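Local coordinates for protein D-alanyl-D-alanine carboxypeptidase DacD (Escherichia coli, PDB 5FSR) that removes the C-terminal D-alanine from the peptide side chains of cell-wall peptidoglycan precursors, as a serine DD-carboxypeptidase of the penicillin-binding protein family, at residues Gly105-Glu113 with Leu208-Gln216; Ala248-Val259 with Leu275-Thr285. One frame throughout, in Å; residues are numbered along the deposited sequence.

Interaction 1 of 2, residues Gly105-Glu113 with Leu208-Gln216; sequences GSSLMFLKE and LTWNGITQQ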
loop_
_atom_site.group_PDB
_atom_site.type_symbol
_atom_site.label_atom_id
_atom_site.label_comp_id
_atom_site.label_asym_id
_atom_site.label_seq_id
_atom_site.Cartn_x
_atom_site.Cartn_y
_atom_site.Cartn_z
ATOM N N GLY A 105 -18.633 -16.660 -8.224
ATOM C CA GLY A 105 -17.328 -17.234 -7.856
ATOM C C GLY A 105 -16.461 -16.268 -7.080
ATOM O O GLY A 105 -15.642 -16.685 -6.256
ATOM N N SER A 106 -16.661 -14.973 -7.327
ATOM C CA SER A 106 -15.881 -13.912 -6.719
ATOM C C SER A 106 -16.378 -13.622 -5.317
ATOM O O SER A 106 -17.440 -14.112 -4.901
ATOM C CB SER A 106 -16.002 -12.632 -7.550
ATOM O OG SER A 106 -17.139 -11.851 -7.149
ATOM N N SER A 107 -15.601 -12.798 -4.612
ATOM C CA SER A 107 -15.862 -12.433 -3.224
ATOM C C SER A 107 -16.862 -11.278 -3.150
ATOM O O SER A 107 -16.802 -10.334 -3.950
ATOM C CB SER A 107 -14.550 -12.073 -2.514
ATOM O OG SER A 107 -13.881 -11.014 -3.183
ATOM N N LEU A 108 -17.770 -11.347 -2.169
ATOM C CA LEU A 108 -18.918 -10.443 -2.103
ATOM C C LEU A 108 -19.211 -9.964 -0.674
ATOM O O LEU A 108 -18.887 -10.642 0.313
ATOM C CB LEU A 108 -20.139 -11.146 -2.693
ATOM C CG LEU A 108 -20.134 -11.519 -4.191
ATOM C CD1 LEU A 108 -21.301 -12.438 -4.491
ATOM C CD2 LEU A 108 -20.197 -10.301 -5.100
ATOM N N MET A 109 -19.782 -8.768 -0.569
ATOM C CA MET A 109 -20.413 -8.297 0.659
ATOM C C MET A 109 -21.842 -8.842 0.782
ATOM O O MET A 109 -22.428 -8.831 1.877
ATOM C CB MET A 109 -20.456 -6.770 0.616
ATOM C CG MET A 109 -20.805 -6.068 1.905
ATOM S SD MET A 109 -20.669 -4.300 1.643
ATOM C CE MET A 109 -21.170 -3.797 3.267
ATOM N N PHE A 110 -22.404 -9.262 -0.359
ATOM C CA PHE A 110 -23.771 -9.807 -0.470
ATOM C C PHE A 110 -24.788 -8.703 -0.190
ATOM O O PHE A 110 -25.642 -8.809 0.698
ATOM C CB PHE A 110 -24.005 -11.055 0.401
ATOM C CG PHE A 110 -23.130 -12.219 0.042
ATOM C CD1 PHE A 110 -23.317 -12.895 -1.148
ATOM C CD2 PHE A 110 -22.135 -12.668 0.903
ATOM C CE1 PHE A 110 -22.518 -13.988 -1.492
ATOM C CE2 PHE A 110 -21.312 -13.758 0.557
ATOM C CZ PHE A 110 -21.504 -14.415 -0.643
ATOM N N LEU A 111 -24.665 -7.646 -0.984
ATOM C CA LEU A 111 -25.612 -6.542 -1.003
ATOM C C LEU A 111 -26.793 -6.914 -1.898
ATOM O O LEU A 111 -26.634 -7.635 -2.865
ATOM C CB LEU A 111 -24.925 -5.300 -1.591
ATOM C CG LEU A 111 -23.724 -4.708 -0.895
ATOM C CD1 LEU A 111 -23.125 -3.605 -1.754
ATOM C CD2 LEU A 111 -24.070 -4.186 0.494
ATOM N N LYS A 112 -27.961 -6.377 -1.592
ATOM C CA LYS A 112 -29.156 -6.572 -2.418
ATOM C C LYS A 112 -29.629 -5.219 -2.933
ATOM O O LYS A 112 -29.494 -4.221 -2.254
ATOM C CB LYS A 112 -30.243 -7.272 -1.629
ATOM C CG LYS A 112 -31.512 -7.541 -2.421
ATOM N N GLU A 113 -30.135 -5.187 -4.166
ATOM C CA GLU A 113 -30.797 -3.987 -4.694
ATOM C C GLU A 113 -31.825 -3.420 -3.709
ATOM O O GLU A 113 -32.631 -4.155 -3.140
ATOM C CB GLU A 113 -31.467 -4.272 -6.035
ATOM C CG GLU A 113 -32.284 -3.104 -6.590
ATOM C CD GLU A 113 -32.924 -3.415 -7.928
ATOM O OE1 GLU A 113 -33.009 -4.596 -8.276
ATOM O OE2 GLU A 113 -33.326 -2.471 -8.629
ATOM N N LEU A 208 -16.170 -8.959 9.119
ATOM C CA LEU A 208 -17.339 -8.149 8.881
ATOM C C LEU A 208 -18.594 -9.050 8.835
ATOM O O LEU A 208 -18.619 -10.082 8.155
ATOM C CB LEU A 208 -17.181 -7.340 7.607
ATOM C CG LEU A 208 -18.373 -6.466 7.258
ATOM C CD1 LEU A 208 -18.598 -5.348 8.252
ATOM C CD2 LEU A 208 -18.260 -5.935 5.847
ATOM N N THR A 209 -19.598 -8.672 9.624
ATOM C CA THR A 209 -20.933 -9.217 9.497
ATOM C C THR A 209 -21.722 -8.229 8.652
ATOM O O THR A 209 -21.724 -7.038 8.957
ATOM C CB THR A 209 -21.575 -9.424 10.869
ATOM O OG1 THR A 209 -20.811 -10.403 11.567
ATOM C CG2 THR A 209 -23.038 -9.910 10.755
ATOM N N TRP A 210 -22.326 -8.723 7.568
ATOM C CA TRP A 210 -23.278 -7.949 6.788
ATOM C C TRP A 210 -24.461 -8.790 6.331
ATOM O O TRP A 210 -24.278 -9.893 5.812
ATOM C CB TRP A 210 -22.626 -7.293 5.564
ATOM C CG TRP A 210 -23.513 -6.213 5.091
ATOM C CD1 TRP A 210 -24.334 -6.217 3.992
ATOM C CD2 TRP A 210 -23.780 -5.006 5.796
ATOM N NE1 TRP A 210 -25.082 -5.048 3.958
ATOM C CE2 TRP A 210 -24.745 -4.283 5.049
ATOM C CE3 TRP A 210 -23.281 -4.454 6.977
ATOM C CZ2 TRP A 210 -25.201 -3.024 5.441
ATOM C CZ3 TRP A 210 -23.741 -3.212 7.370
ATOM C CH2 TRP A 210 -24.697 -2.509 6.604
ATOM N N ASN A 211 -25.666 -8.227 6.490
ATOM C CA ASN A 211 -26.932 -8.895 6.193
ATOM C C ASN A 211 -26.893 -10.382 6.604
ATOM O O ASN A 211 -27.091 -11.299 5.798
ATOM C CB ASN A 211 -27.269 -8.596 4.708
ATOM C CG ASN A 211 -28.299 -9.531 4.112
ATOM O OD1 ASN A 211 -28.010 -10.266 3.142
ATOM N ND2 ASN A 211 -29.513 -9.521 4.680
ATOM N N GLY A 212 -26.560 -10.598 7.880
ATOM C CA GLY A 212 -26.545 -11.947 8.486
ATOM C C GLY A 212 -25.356 -12.851 8.156
ATOM O O GLY A 212 -25.268 -13.943 8.700
ATOM N N ILE A 213 -24.465 -12.429 7.260
ATOM C CA ILE A 213 -23.303 -13.242 6.860
ATOM C C ILE A 213 -22.015 -12.627 7.406
ATOM O O ILE A 213 -21.753 -11.456 7.161
ATOM C CB ILE A 213 -23.201 -13.359 5.325
ATOM C CG1 ILE A 213 -24.322 -14.248 4.808
ATOM C CG2 ILE A 213 -21.845 -13.925 4.891
ATOM C CD1 ILE A 213 -24.648 -14.038 3.355
ATOM N N THR A 214 -21.235 -13.435 8.117
ATOM C CA THR A 214 -19.924 -13.058 8.636
ATOM C C THR A 214 -18.837 -13.684 7.769
ATOM O O THR A 214 -18.910 -14.864 7.448
ATOM C CB THR A 214 -19.718 -13.579 10.086
ATOM O OG1 THR A 214 -20.632 -12.928 10.979
ATOM C CG2 THR A 214 -18.280 -13.365 10.581
ATOM N N GLN A 215 -17.823 -12.876 7.427
ATOM C CA GLN A 215 -16.688 -13.300 6.612
ATOM C C GLN A 215 -15.345 -12.806 7.198
ATOM O O GLN A 215 -15.289 -11.806 7.898
ATOM C CB GLN A 215 -16.845 -12.764 5.194
ATOM C CG GLN A 215 -18.208 -13.025 4.606
ATOM C CD GLN A 215 -18.421 -12.413 3.242
ATOM O OE1 GLN A 215 -19.270 -11.541 3.103
ATOM N NE2 GLN A 215 -17.661 -12.834 2.240
ATOM N N GLN A 216 -14.277 -13.543 6.914
ATOM C CA GLN A 216 -12.936 -13.243 7.467
ATOM C C GLN A 216 -12.079 -12.439 6.514
ATOM O O GLN A 216 -12.033 -12.736 5.317
ATOM C CB GLN A 216 -12.168 -14.527 7.784
ATOM C CG GLN A 216 -12.640 -15.297 9.003
ATOM C CD GLN A 216 -12.502 -14.525 10.321
ATOM O OE1 GLN A 216 -11.685 -13.602 10.456
ATOM N NE2 GLN A 216 -13.329 -14.909 11.310
HETATM O O HOH W 1 -21.971 -10.275 4.379
HETATM O O HOH W 2 -28.268 -10.892 0.635
#

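Interaction 2 of 2, residues Ala248-Val259 with Leu275-Thr285; sequences AVDGQRRLIAVV and LLRWGQQNFTT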
loop_
_atom_site.group_PDB
_atom_site.type_symbol
_atom_site.label_atom_id
_atom_site.label_comp_id
_atom_site.label_asym_id
_atom_site.label_seq_id
_atom_site.Cartn_x
_atom_site.Cartn_y
_atom_site.Cartn_z
ATOM N N ALA A 248 4.169 -3.587 8.256
ATOM C CA ALA A 248 4.433 -3.920 9.654
ATOM C C ALA A 248 5.020 -2.711 10.355
ATOM O O ALA A 248 5.760 -1.939 9.756
ATOM C CB ALA A 248 5.371 -5.106 9.759
ATOM N N VAL A 249 4.603 -2.527 11.598
ATOM C CA VAL A 249 5.112 -1.502 12.451
ATOM C C VAL A 249 6.069 -2.175 13.443
ATOM O O VAL A 249 5.960 -3.356 13.747
ATOM C CB VAL A 249 3.973 -0.766 13.205
ATOM C CG1 VAL A 249 4.535 0.189 14.270
ATOM C CG2 VAL A 249 3.112 0.013 12.240
ATOM N N ASP A 250 7.018 -1.412 13.928
ATOM C CA ASP A 250 7.822 -1.793 15.098
ATOM C C ASP A 250 8.294 -0.461 15.672
ATOM O O ASP A 250 9.094 0.254 15.056
ATOM C CB ASP A 250 8.973 -2.740 14.729
ATOM C CG ASP A 250 10.179 -2.028 14.100
ATOM O OD1 ASP A 250 10.031 -1.376 13.060
ATOM O OD2 ASP A 250 11.299 -2.143 14.646
ATOM N N GLY A 251 7.727 -0.102 16.814
ATOM C CA GLY A 251 7.972 1.199 17.421
ATOM C C GLY A 251 7.451 2.292 16.519
ATOM O O GLY A 251 6.260 2.315 16.202
ATOM N N GLN A 252 8.364 3.151 16.063
ATOM C CA GLN A 252 8.030 4.404 15.376
ATOM C C GLN A 252 8.361 4.332 13.852
ATOM O O GLN A 252 8.690 5.367 13.205
ATOM C CB GLN A 252 8.876 5.491 16.045
ATOM C CG GLN A 252 8.524 6.971 15.822
ATOM C CD GLN A 252 9.607 7.883 16.425
ATOM O OE1 GLN A 252 10.488 7.426 17.177
ATOM N NE2 GLN A 252 9.550 9.174 16.096
ATOM N N ARG A 253 8.277 3.122 13.287
ATOM C CA ARG A 253 8.778 2.821 11.941
ATOM C C ARG A 253 7.914 1.729 11.278
ATOM O O ARG A 253 7.501 0.756 11.919
ATOM C CB ARG A 253 10.258 2.365 11.943
ATOM C CG ARG A 253 10.607 1.595 10.661
ATOM C CD ARG A 253 11.955 0.992 10.586
ATOM N NE ARG A 253 12.154 -0.050 11.577
ATOM C CZ ARG A 253 12.975 -1.088 11.444
ATOM N NH1 ARG A 253 13.664 -1.274 10.326
ATOM N NH2 ARG A 253 13.061 -1.966 12.441
ATOM N N ARG A 254 7.757 1.864 9.972
ATOM C CA ARG A 254 6.883 1.033 9.205
ATOM C C ARG A 254 7.547 0.637 7.911
ATOM O O ARG A 254 8.131 1.482 7.241
ATOM C CB ARG A 254 5.546 1.770 8.922
ATOM C CG ARG A 254 4.609 1.018 7.975
ATOM C CD ARG A 254 3.385 1.856 7.588
ATOM N NE ARG A 254 2.396 2.047 8.661
ATOM C CZ ARG A 254 1.539 1.120 9.102
ATOM N NH1 ARG A 254 1.558 -0.115 8.639
ATOM N NH2 ARG A 254 0.666 1.430 10.043
ATOM N N LEU A 255 7.378 -0.642 7.551
ATOM C CA LEU A 255 7.866 -1.222 6.304
ATOM C C LEU A 255 6.718 -1.732 5.473
ATOM O O LEU A 255 5.663 -2.052 5.980
ATOM C CB LEU A 255 8.829 -2.379 6.611
ATOM C CG LEU A 255 10.043 -2.026 7.517
ATOM C CD1 LEU A 255 10.882 -3.256 7.812
ATOM C CD2 LEU A 255 10.883 -0.930 6.874
ATOM N N ILE A 256 6.937 -1.804 4.176
ATOM C CA ILE A 256 5.960 -2.236 3.248
ATOM C C ILE A 256 6.647 -3.296 2.381
ATOM O O ILE A 256 7.564 -2.962 1.662
ATOM C CB ILE A 256 5.447 -1.031 2.426
ATOM C CG1 ILE A 256 4.744 -0.012 3.326
ATOM C CG2 ILE A 256 4.468 -1.472 1.356
ATOM C CD1 ILE A 256 4.360 1.262 2.614
ATOM N N ALA A 257 6.206 -4.559 2.482
ATOM C CA ALA A 257 6.671 -5.635 1.621
ATOM C C ALA A 257 5.644 -6.007 0.540
ATOM O O ALA A 257 4.526 -6.399 0.859
ATOM C CB ALA A 257 6.974 -6.843 2.462
ATOM N N VAL A 258 6.016 -5.849 -0.733
ATOM C CA VAL A 258 5.237 -6.344 -1.859
ATOM C C VAL A 258 5.925 -7.587 -2.368
ATOM O O VAL A 258 7.152 -7.561 -2.607
ATOM C CB VAL A 258 5.137 -5.321 -3.002
ATOM C CG1 VAL A 258 4.434 -5.913 -4.213
ATOM C CG2 VAL A 258 4.375 -4.087 -2.558
ATOM N N VAL A 259 5.165 -8.681 -2.508
ATOM C CA VAL A 259 5.668 -9.888 -3.152
ATOM C C VAL A 259 4.734 -10.211 -4.310
ATOM O O VAL A 259 3.537 -10.080 -4.168
ATOM C CB VAL A 259 5.753 -11.061 -2.153
ATOM C CG1 VAL A 259 6.098 -12.375 -2.870
ATOM C CG2 VAL A 259 6.779 -10.767 -1.057
ATOM N N LEU A 275 11.124 -10.943 4.146
ATOM C CA LEU A 275 11.548 -9.610 3.740
ATOM C C LEU A 275 11.448 -8.614 4.884
ATOM O O LEU A 275 12.451 -7.955 5.212
ATOM C CB LEU A 275 10.733 -9.088 2.562
ATOM C CG LEU A 275 11.177 -9.538 1.185
ATOM C CD1 LEU A 275 10.191 -8.994 0.151
ATOM C CD2 LEU A 275 12.601 -9.041 0.887
ATOM N N LEU A 276 10.263 -8.543 5.486
ATOM C CA LEU A 276 9.965 -7.695 6.647
ATOM C C LEU A 276 10.784 -8.001 7.902
ATOM O O LEU A 276 11.077 -7.116 8.695
ATOM C CB LEU A 276 8.484 -7.835 7.043
ATOM C CG LEU A 276 7.451 -7.226 6.121
ATOM C CD1 LEU A 276 6.032 -7.754 6.455
ATOM C CD2 LEU A 276 7.524 -5.713 6.205
ATOM N N ARG A 277 11.085 -9.264 8.116
ATOM C CA ARG A 277 11.960 -9.615 9.221
ATOM C C ARG A 277 13.396 -9.117 8.993
ATOM O O ARG A 277 14.033 -8.645 9.926
ATOM C CB ARG A 277 11.966 -11.121 9.466
ATOM C CG ARG A 277 12.254 -11.452 10.897
ATOM C CD ARG A 277 10.996 -11.230 11.713
ATOM N NE ARG A 277 11.342 -11.140 13.136
ATOM C CZ ARG A 277 11.816 -10.058 13.782
ATOM N NH1 ARG A 277 11.967 -8.891 13.164
ATOM N NH2 ARG A 277 12.127 -10.140 15.086
ATOM N N TRP A 278 13.888 -9.241 7.759
ATOM C CA TRP A 278 15.243 -8.788 7.390
ATOM C C TRP A 278 15.271 -7.265 7.421
ATOM O O TRP A 278 16.259 -6.677 7.811
ATOM C CB TRP A 278 15.634 -9.322 6.017
ATOM C CG TRP A 278 16.953 -8.844 5.475
ATOM C CD1 TRP A 278 18.200 -9.385 5.720
ATOM C CD2 TRP A 278 17.164 -7.761 4.545
ATOM N NE1 TRP A 278 19.152 -8.685 5.027
ATOM C CE2 TRP A 278 18.554 -7.690 4.300
ATOM C CE3 TRP A 278 16.322 -6.843 3.919
ATOM C CZ2 TRP A 278 19.113 -6.743 3.434
ATOM C CZ3 TRP A 278 16.879 -5.889 3.068
ATOM C CH2 TRP A 278 18.248 -5.855 2.822
ATOM N N GLY A 279 14.163 -6.638 7.038
ATOM C CA GLY A 279 14.037 -5.212 7.184
ATOM C C GLY A 279 14.141 -4.782 8.627
ATOM O O GLY A 279 14.894 -3.856 8.945
ATOM N N GLN A 280 13.414 -5.477 9.499
ATOM C CA GLN A 280 13.206 -5.046 10.898
ATOM C C GLN A 280 14.444 -5.176 11.765
ATOM O O GLN A 280 14.675 -4.327 12.616
ATOM C CB GLN A 280 12.009 -5.777 11.579
ATOM C CG GLN A 280 10.723 -4.975 11.480
ATOM C CD GLN A 280 9.458 -5.731 11.901
ATOM O OE1 GLN A 280 9.470 -6.547 12.828
ATOM N NE2 GLN A 280 8.332 -5.425 11.216
ATOM N N GLN A 281 15.209 -6.245 11.545
ATOM C CA GLN A 281 16.370 -6.579 12.360
ATOM C C GLN A 281 17.662 -5.844 11.977
ATOM O O GLN A 281 18.479 -5.558 12.844
ATOM C CB GLN A 281 16.617 -8.071 12.278
ATOM C CG GLN A 281 15.474 -8.904 12.818
ATOM C CD GLN A 281 15.699 -10.370 12.550
ATOM O OE1 GLN A 281 15.520 -10.824 11.423
ATOM N NE2 GLN A 281 16.107 -11.111 13.566
ATOM N N ASN A 282 17.811 -5.544 10.683
ATOM C CA ASN A 282 19.063 -5.055 10.101
ATOM C C ASN A 282 19.161 -3.554 9.747
ATOM O O ASN A 282 20.258 -3.059 9.482
ATOM C CB ASN A 282 19.392 -5.915 8.868
ATOM C CG ASN A 282 19.657 -7.365 9.239
ATOM O OD1 ASN A 282 20.478 -7.633 10.127
ATOM N ND2 ASN A 282 18.960 -8.303 8.588
ATOM N N PHE A 283 18.021 -2.868 9.742
ATOM C CA PHE A 283 17.909 -1.461 9.418
ATOM C C PHE A 283 17.078 -0.709 10.473
ATOM O O PHE A 283 16.293 -1.300 11.234
ATOM C CB PHE A 283 17.232 -1.269 8.045
ATOM C CG PHE A 283 17.941 -1.942 6.895
ATOM C CD1 PHE A 283 17.825 -3.298 6.695
ATOM C CD2 PHE A 283 18.709 -1.199 5.995
ATOM C CE1 PHE A 283 18.470 -3.913 5.630
ATOM C CE2 PHE A 283 19.352 -1.807 4.922
ATOM C CZ PHE A 283 19.231 -3.171 4.737
ATOM N N THR A 284 17.290 0.601 10.496
ATOM C CA THR A 284 16.571 1.558 11.308
ATOM C C THR A 284 16.244 2.713 10.359
ATOM O O THR A 284 16.894 2.855 9.332
ATOM C CB THR A 284 17.418 2.119 12.482
ATOM O OG1 THR A 284 18.284 1.108 13.018
ATOM C CG2 THR A 284 16.537 2.616 13.607
ATOM N N THR A 285 15.230 3.505 10.698
ATOM C CA THR A 285 14.926 4.778 10.034
ATOM C C THR A 285 15.131 5.874 11.081
ATOM O O THR A 285 14.471 5.851 12.124
ATOM C CB THR A 285 13.455 4.815 9.517
ATOM O OG1 THR A 285 13.262 3.790 8.537
ATOM C CG2 THR A 285 13.141 6.137 8.882
HETATM O O HOH W 3 6.839 -5.872 14.545
#

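Interaction 1 of 2, residues Gly105-Glu113 with Leu208-Gln216
The methyl end of Met109 is the bump of this contact, and the flat of the Trp210 indole is what it lands on. Met109 CE sits over one face, 3.8 Å from the centroid of the five-membered ring of Trp210 and 10° off its normal, a CH-pi contact; Met109 SD follows above the same face at 4.9 Å from that centroid, making a more distant Met-aromatic contact. With CG anti to the backbone N (chi1 -168°) and the rest of the chain extended, methionine is long and slender enough to get there, and its CE fits between the indole face and Leu208 CD2. Leu111 CD2 comes obliquely to the same indole, 3.7 Å from Trp210 NE1, so two aliphatic groups meet one ring system.

On the other flank the Phe110 ring crosses the Ile213 side chain at about a right angle, and Phe110 CD2 lies 3.8 Å from Ile213 CD1. CB of Leu108, two residues earlier, lies over the centre of one face of the Phe110 ring. The Gln215 side chain runs obliquely past this ring, its amide plane turned 39° from it. The facing hairpin of strands 207-210 and 213-216 reverses through a type I' turn from Trp210 to Ile213, where Asn211 and Gly212 readily take the positive phi required.

Asp133 accepts hydrogen bonds from the backbone N atoms of Met109 and Leu111, and Ser107 OG bonds to the backbone O of Ser130, an active-site residue by similarity. One water lies 2.9 Å from Met109 O and 2.7 Å from Trp210 O; a second donates to the side-chain OD1 of Asn211 and only weakly to Phe110 O. The chemistry implies a hairpin fitted by apolar side chains to a loop beside the probable catalytic centre, with water linking some of the polar groups.

Interaction 2 of 2, residues Ala248-Val259 with Leu275-Thr285
The guanidinium of Arg253 has CA of Thr284 over one face, and Asp250 OD2 and Gln280 O in its plane at the edge. NH2 serves both edge partners. Arg253 NH2 forms a salt bridge with Asp250 OD2 at 2.8 Å, on the syn side but tilted out of the carboxylate plane, and gives a nearly straight bond (167°) to Gln280 O at 2.9 Å, in the carbonyl plane on a lone pair. Arg253 NH1 reaches Gly279 O at 3.2 Å from above that carbonyl's plane. A bend at chi3 turns the long arginine into the C-terminal end of helix 265-282. Asp250 is in turn stacked on the Gln280 amide, their planes 8° apart as the side chains slide past each other in opposite directions. A water donates to both Val249 O and Gln280 OE1.

Farther along, the helix and both strands of the hairpin meet through aliphatic groups. Leu276 CD2 packs 3.6 Å from Leu255 CB and also near Ala248 CB, while Leu276 CG touches Ala257 CB at 3.7 Å; the small alanines admit this branched side chain. Leu255 CD1 lies against the backbone of Gly279, where a CB would clash, so glycine suits the place. Leu275 CD1 meets Val259 CG2 at the far end. Thr285 OG1 lies beside Arg253 CD but bonds to Asp44.

Thus a helix of the penicillin-binding domain packs on its five-stranded antiparallel sheet, its segment 275-282 at 152°, close to antiparallel, to strand segment 253-259. The chemistry implies that a buried arginine, with Asp250 probably balancing its charge, satisfies carbonyls at the helix's C-terminal end, where the chain departs as strand 283-289.

Strands 39-44 and 50-54 start the five-stranded sheet before the chain reaches segment 105-113, in the loop between strands 88-90 and 116-118. Interaction 1 closes when hairpin 207-216 returns to that loop after 94 intervening residues, mostly helical, and so ties the two ends of a largely helical region together. The chain then returns to the sheet through strands 228-236, 242-250 and 253-262. Interaction 2 closes a much shorter loop of 15 residues, laying helix 265-282 back on the sheet before strand 283-289 leads toward the C-terminal region. Interactions 1 and 2 follow in series, neither nested nor crossed; the centres of interactions 1 and 2 are 33 Å apart.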